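Local coordinates for protein Rho guanine nucleotide exchange factor 12 (Homo sapiens, PDB 1TXD) that acts as a guanine nucleotide exchange factor for the small GTPase RhoA through its DH domain, present here together with the adjoining PH domain, at residues L224-L236 against L286-C298. The protein carries 1 engineered substitution. Residues are numbered along the deposited sequence; the frame is centred on the assembly and turned at random.
Sequences LEDYQRRLDTSSL and LLQKQDDRLVLRC
With CG beside the backbone N (chi1 -59°) and a bend at chi3 (-60°), R230 lays its guanidinium against L294, whose CG stands over one face while CD1 lies 3.9 Å from R230 NH2. The arrangement marks the DH/PH junction: the long helix 191-230 ends here, and its continuation, 231-232, joins the PH-domain sheet as a strand parallel to 293-295. Three backbone hydrogen bonds establish the pairing: L294 N to R230 O (3.0 Å), D232 N to L294 O (2.8 Å) and L296 N to D232 O (3.2 Å). R230 NH1 adds a weak hydrogen bond to D292 O in the type II' turn Q290-R293, bent to 122° at the hydrogen, while NE forms a salt bridge with D226 OD2, which lies well out of the guanidinium plane with no N-H aimed at it. Losing this side chain to an alanine would probably strip the guanidinium cover from L294 CG, leaving Y227 as the helix contact to L294 CD1, and deprive the D292 carbonyl of its side-chain donor. L231 sends CD1 to L287 CD2 at 3.7 Å. On the opposite sheet face, D232 OD2 and R293 NH1 lie 4.2 Å apart, too far for a salt bridge, and S234 OG donates to the syn lone pair of D232 OD1.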
loop_
_atom_site.group_PDB
_atom_site.type_symbol
_atom_site.label_atom_id
_atom_site.label_comp_id
_atom_site.label_asym_id
_atom_site.label_seq_id
_atom_site.Cartn_x
_atom_site.Cartn_y
_atom_site.Cartn_z
ATOM N N LEU A 224 -12.735 -2.634 -0.182
ATOM C CA LEU A 224 -14.098 -2.142 -0.311
ATOM C C LEU A 224 -14.547 -2.003 -1.711
ATOM O O LEU A 224 -15.658 -2.400 -2.043
ATOM C CB LEU A 224 -14.228 -0.782 0.379
ATOM C CG LEU A 224 -14.622 -0.847 1.849
ATOM C CD1 LEU A 224 -14.815 0.576 2.360
ATOM C CD2 LEU A 224 -15.895 -1.655 2.022
ATOM N N GLU A 225 -13.688 -1.441 -2.567
ATOM C CA GLU A 225 -14.076 -1.180 -3.961
ATOM C C GLU A 225 -14.416 -2.497 -4.664
ATOM O O GLU A 225 -15.272 -2.581 -5.562
ATOM C CB GLU A 225 -12.896 -0.486 -4.658
ATOM C CG GLU A 225 -13.193 0.054 -6.011
ATOM C CD GLU A 225 -12.031 0.908 -6.513
ATOM O OE1 GLU A 225 -11.827 2.006 -5.963
ATOM O OE2 GLU A 225 -11.327 0.471 -7.443
ATOM N N ASP A 226 -13.676 -3.519 -4.258
ATOM C CA ASP A 226 -13.889 -4.906 -4.662
ATOM C C ASP A 226 -15.204 -5.421 -4.091
ATOM O O ASP A 226 -15.995 -6.030 -4.800
ATOM C CB ASP A 226 -12.744 -5.797 -4.133
ATOM C CG ASP A 226 -12.759 -7.190 -4.759
ATOM O OD1 ASP A 226 -12.625 -7.290 -6.012
ATOM O OD2 ASP A 226 -12.914 -8.222 -4.064
ATOM N N TYR A 227 -15.429 -5.191 -2.794
ATOM C CA TYR A 227 -16.683 -5.628 -2.195
ATOM C C TYR A 227 -17.827 -4.895 -2.888
ATOM O O TYR A 227 -18.794 -5.519 -3.305
ATOM C CB TYR A 227 -16.665 -5.364 -0.702
ATOM C CG TYR A 227 -15.662 -6.184 0.063
ATOM C CD1 TYR A 227 -15.047 -7.320 -0.480
ATOM C CD2 TYR A 227 -15.361 -5.856 1.350
ATOM C CE1 TYR A 227 -14.109 -8.065 0.256
ATOM C CE2 TYR A 227 -14.459 -6.591 2.093
ATOM C CZ TYR A 227 -13.840 -7.697 1.554
ATOM O OH TYR A 227 -12.948 -8.397 2.363
ATOM N N GLN A 228 -17.686 -3.586 -3.085
ATOM C CA GLN A 228 -18.738 -2.788 -3.738
ATOM C C GLN A 228 -19.055 -3.273 -5.134
ATOM O O GLN A 228 -20.178 -3.084 -5.626
ATOM C CB GLN A 228 -18.365 -1.293 -3.804
ATOM C CG GLN A 228 -19.449 -0.354 -4.457
ATOM C CD GLN A 228 -20.797 -0.340 -3.697
ATOM O OE1 GLN A 228 -20.957 -1.012 -2.679
ATOM N NE2 GLN A 228 -21.754 0.422 -4.205
ATOM N N ARG A 229 -18.077 -3.896 -5.779
ATOM C CA ARG A 229 -18.269 -4.406 -7.146
ATOM C C ARG A 229 -19.075 -5.702 -7.099
ATOM O O ARG A 229 -20.021 -5.873 -7.847
ATOM C CB ARG A 229 -16.910 -4.634 -7.822
ATOM C CG ARG A 229 -16.945 -4.787 -9.331
ATOM C CD ARG A 229 -15.574 -5.133 -9.947
ATOM N NE ARG A 229 -14.843 -6.117 -9.145
ATOM C CZ ARG A 229 -15.121 -7.426 -9.085
ATOM N NH1 ARG A 229 -16.107 -7.958 -9.804
ATOM N NH2 ARG A 229 -14.398 -8.217 -8.297
ATOM N N ARG A 230 -18.710 -6.589 -6.178
ATOM C CA ARG A 230 -19.357 -7.902 -6.029
ATOM C C ARG A 230 -20.770 -7.845 -5.383
ATOM O O ARG A 230 -21.518 -8.825 -5.409
ATOM C CB ARG A 230 -18.419 -8.838 -5.239
ATOM C CG ARG A 230 -17.046 -9.032 -5.931
ATOM C CD ARG A 230 -16.208 -10.180 -5.384
ATOM N NE ARG A 230 -15.894 -9.999 -3.962
ATOM C CZ ARG A 230 -15.768 -10.981 -3.063
ATOM N NH1 ARG A 230 -15.935 -12.254 -3.405
ATOM N NH2 ARG A 230 -15.478 -10.687 -1.799
ATOM N N LEU A 231 -21.117 -6.683 -4.827
ATOM C CA LEU A 231 -22.411 -6.435 -4.185
ATOM C C LEU A 231 -23.580 -6.690 -5.141
ATOM O O LEU A 231 -23.631 -6.132 -6.237
ATOM C CB LEU A 231 -22.450 -4.986 -3.651
ATOM C CG LEU A 231 -23.547 -4.527 -2.677
ATOM C CD1 LEU A 231 -23.237 -4.981 -1.243
ATOM C CD2 LEU A 231 -23.754 -2.997 -2.740
ATOM N N ASP A 232 -24.518 -7.528 -4.698
ATOM C CA ASP A 232 -25.650 -7.990 -5.512
ATOM C C ASP A 232 -26.987 -7.580 -4.875
ATOM O O ASP A 232 -27.480 -8.244 -3.959
ATOM C CB ASP A 232 -25.587 -9.522 -5.683
ATOM C CG ASP A 232 -26.757 -10.086 -6.490
ATOM O OD1 ASP A 232 -27.499 -9.304 -7.121
ATOM O OD2 ASP A 232 -26.997 -11.311 -6.561
ATOM N N THR A 233 -27.559 -6.484 -5.374
ATOM C CA THR A 233 -28.901 -6.045 -4.987
ATOM C C THR A 233 -29.924 -6.492 -6.046
ATOM O O THR A 233 -30.451 -5.669 -6.799
ATOM C CB THR A 233 -28.950 -4.499 -4.795
ATOM O OG1 THR A 233 -28.508 -3.831 -5.983
ATOM C CG2 THR A 233 -27.972 -4.044 -3.748
ATOM N N SER A 234 -30.193 -7.798 -6.095
ATOM C CA SER A 234 -31.101 -8.372 -7.096
ATOM C C SER A 234 -32.544 -8.414 -6.587
ATOM O O SER A 234 -33.484 -8.284 -7.371
ATOM C CB SER A 234 -30.648 -9.781 -7.505
ATOM O OG SER A 234 -29.795 -9.734 -8.635
ATOM N N SER A 235 -32.705 -8.591 -5.276
ATOM C CA SER A 235 -34.023 -8.681 -4.643
ATOM C C SER A 235 -34.765 -7.334 -4.611
ATOM O O SER A 235 -35.969 -7.290 -4.851
ATOM C CB SER A 235 -33.886 -9.248 -3.227
ATOM O OG SER A 235 -33.126 -10.447 -3.230
ATOM N N LEU A 236 -34.049 -6.249 -4.303
ATOM C CA LEU A 236 -34.598 -4.886 -4.422
ATOM C C LEU A 236 -34.308 -4.334 -5.826
ATOM O O LEU A 236 -34.899 -3.343 -6.257
ATOM C CB LEU A 236 -34.009 -3.945 -3.352
ATOM C CG LEU A 236 -34.676 -3.893 -1.966
ATOM C CD1 LEU A 236 -33.876 -2.969 -1.048
ATOM C CD2 LEU A 236 -36.137 -3.447 -2.022
ATOM N N LEU A 286 -24.798 -6.700 6.337
ATOM C CA LEU A 286 -24.940 -8.134 6.425
ATOM C C LEU A 286 -25.021 -8.675 5.007
ATOM O O LEU A 286 -25.923 -8.313 4.256
ATOM C CB LEU A 286 -26.188 -8.485 7.245
ATOM C CG LEU A 286 -26.224 -7.872 8.655
ATOM C CD1 LEU A 286 -27.510 -8.264 9.379
ATOM C CD2 LEU A 286 -25.023 -8.283 9.489
ATOM N N LEU A 287 -24.057 -9.523 4.651
ATOM C CA LEU A 287 -23.938 -10.064 3.298
ATOM C C LEU A 287 -23.815 -11.584 3.326
ATOM O O LEU A 287 -23.466 -12.156 4.358
ATOM C CB LEU A 287 -22.721 -9.455 2.592
ATOM C CG LEU A 287 -22.600 -7.928 2.580
ATOM C CD1 LEU A 287 -21.184 -7.509 2.241
ATOM C CD2 LEU A 287 -23.575 -7.299 1.599
ATOM N N GLN A 288 -24.100 -12.225 2.188
ATOM C CA GLN A 288 -24.057 -13.688 2.046
ATOM C C GLN A 288 -23.105 -14.117 0.926
ATOM O O GLN A 288 -23.250 -13.665 -0.214
ATOM C CB GLN A 288 -25.467 -14.230 1.748
ATOM C CG GLN A 288 -26.044 -15.166 2.821
ATOM C CD GLN A 288 -27.264 -15.950 2.334
ATOM O OE1 GLN A 288 -28.236 -15.361 1.857
ATOM N NE2 GLN A 288 -27.213 -17.274 2.457
ATOM N N LYS A 289 -22.152 -14.998 1.249
ATOM C CA LYS A 289 -21.173 -15.505 0.261
ATOM C C LYS A 289 -21.784 -16.568 -0.667
ATOM O O LYS A 289 -21.746 -17.763 -0.360
ATOM C CB LYS A 289 -19.915 -16.081 0.961
ATOM C CG LYS A 289 -18.776 -15.070 1.171
ATOM C CD LYS A 289 -17.483 -15.716 1.704
ATOM C CE LYS A 289 -16.397 -14.650 1.952
ATOM N NZ LYS A 289 -15.037 -15.035 1.474
ATOM N N GLN A 290 -22.329 -16.127 -1.801
ATOM C CA GLN A 290 -22.928 -17.025 -2.794
ATOM C C GLN A 290 -22.084 -17.058 -4.068
ATOM O O GLN A 290 -22.288 -16.246 -4.976
ATOM C CB GLN A 290 -24.354 -16.574 -3.124
ATOM C CG GLN A 290 -25.378 -16.887 -2.023
ATOM C CD GLN A 290 -26.402 -17.944 -2.425
ATOM O OE1 GLN A 290 -26.141 -18.780 -3.293
ATOM N NE2 GLN A 290 -27.566 -17.907 -1.789
ATOM N N ASP A 291 -21.160 -18.018 -4.136
ATOM C CA ASP A 291 -20.126 -18.064 -5.179
ATOM C C ASP A 291 -19.330 -16.747 -5.171
ATOM O O ASP A 291 -18.739 -16.397 -4.141
ATOM C CB ASP A 291 -20.718 -18.382 -6.566
ATOM C CG ASP A 291 -21.262 -19.799 -6.673
ATOM O OD1 ASP A 291 -20.766 -20.706 -5.971
ATOM O OD2 ASP A 291 -22.184 -20.101 -7.456
ATOM N N ASP A 292 -19.330 -16.013 -6.289
ATOM C CA ASP A 292 -18.575 -14.759 -6.401
ATOM C C ASP A 292 -19.251 -13.582 -5.682
ATOM O O ASP A 292 -18.575 -12.708 -5.146
ATOM C CB ASP A 292 -18.360 -14.387 -7.879
ATOM C CG ASP A 292 -17.345 -15.283 -8.575
ATOM O OD1 ASP A 292 -16.531 -15.931 -7.882
ATOM O OD2 ASP A 292 -17.285 -15.398 -9.820
ATOM N N ARG A 293 -20.581 -13.570 -5.672
ATOM C CA ARG A 293 -21.341 -12.391 -5.268
ATOM C C ARG A 293 -21.367 -12.181 -3.755
ATOM O O ARG A 293 -20.957 -13.040 -2.974
ATOM C CB ARG A 293 -22.784 -12.477 -5.792
ATOM C CG ARG A 293 -22.930 -12.719 -7.291
ATOM C CD ARG A 293 -24.309 -13.252 -7.690
ATOM N NE ARG A 293 -24.303 -13.893 -9.006
ATOM C CZ ARG A 293 -25.312 -14.601 -9.510
ATOM N NH1 ARG A 293 -26.442 -14.782 -8.824
ATOM N NH2 ARG A 293 -25.197 -15.135 -10.713
ATOM N N LEU A 294 -21.856 -11.008 -3.370
ATOM C CA LEU A 294 -22.096 -10.651 -1.980
ATOM C C LEU A 294 -23.484 -10.033 -1.923
ATOM O O LEU A 294 -23.675 -8.895 -2.356
ATOM C CB LEU A 294 -21.067 -9.629 -1.483
ATOM C CG LEU A 294 -19.617 -10.086 -1.334
ATOM C CD1 LEU A 294 -18.766 -8.901 -0.875
ATOM C CD2 LEU A 294 -19.479 -11.278 -0.383
ATOM N N VAL A 295 -24.445 -10.773 -1.368
ATOM C CA VAL A 295 -25.859 -10.442 -1.542
ATOM C C VAL A 295 -26.403 -9.552 -0.427
ATOM O O VAL A 295 -26.172 -9.803 0.751
ATOM C CB VAL A 295 -26.735 -11.703 -1.666
ATOM C CG1 VAL A 295 -27.981 -11.392 -2.485
ATOM C CG2 VAL A 295 -25.959 -12.860 -2.300
ATOM N N LEU A 296 -27.102 -8.494 -0.830
ATOM C CA LEU A 296 -27.838 -7.625 0.071
ATOM C C LEU A 296 -29.336 -7.960 -0.042
ATOM O O LEU A 296 -29.993 -7.558 -1.009
ATOM C CB LEU A 296 -27.586 -6.161 -0.289
ATOM C CG LEU A 296 -27.934 -5.126 0.789
ATOM C CD1 LEU A 296 -26.944 -5.177 1.948
ATOM C CD2 LEU A 296 -28.005 -3.717 0.197
ATOM N N ARG A 297 -29.851 -8.715 0.937
ATOM C CA ARG A 297 -31.258 -9.153 0.965
ATOM C C ARG A 297 -31.775 -9.405 2.400
ATOM O O ARG A 297 -31.073 -9.134 3.377
ATOM C CB ARG A 297 -31.429 -10.409 0.097
ATOM C CG ARG A 297 -30.569 -11.592 0.520
ATOM C CD ARG A 297 -31.080 -12.926 0.012
ATOM N NE ARG A 297 -31.714 -13.707 1.072
ATOM C CZ ARG A 297 -32.516 -14.749 0.874
ATOM N NH1 ARG A 297 -32.799 -15.170 -0.356
ATOM N NH2 ARG A 297 -33.035 -15.383 1.919
ATOM N N CYS A 298 -33.006 -9.912 2.524
ATOM C CA CYS A 298 -33.614 -10.184 3.841
ATOM C C CYS A 298 -33.959 -11.663 4.037
ATOM O O CYS A 298 -33.619 -12.512 3.212
ATOM C CB CYS A 298 -34.869 -9.325 4.029
ATOM S SG CYS A 298 -34.636 -7.562 3.652
#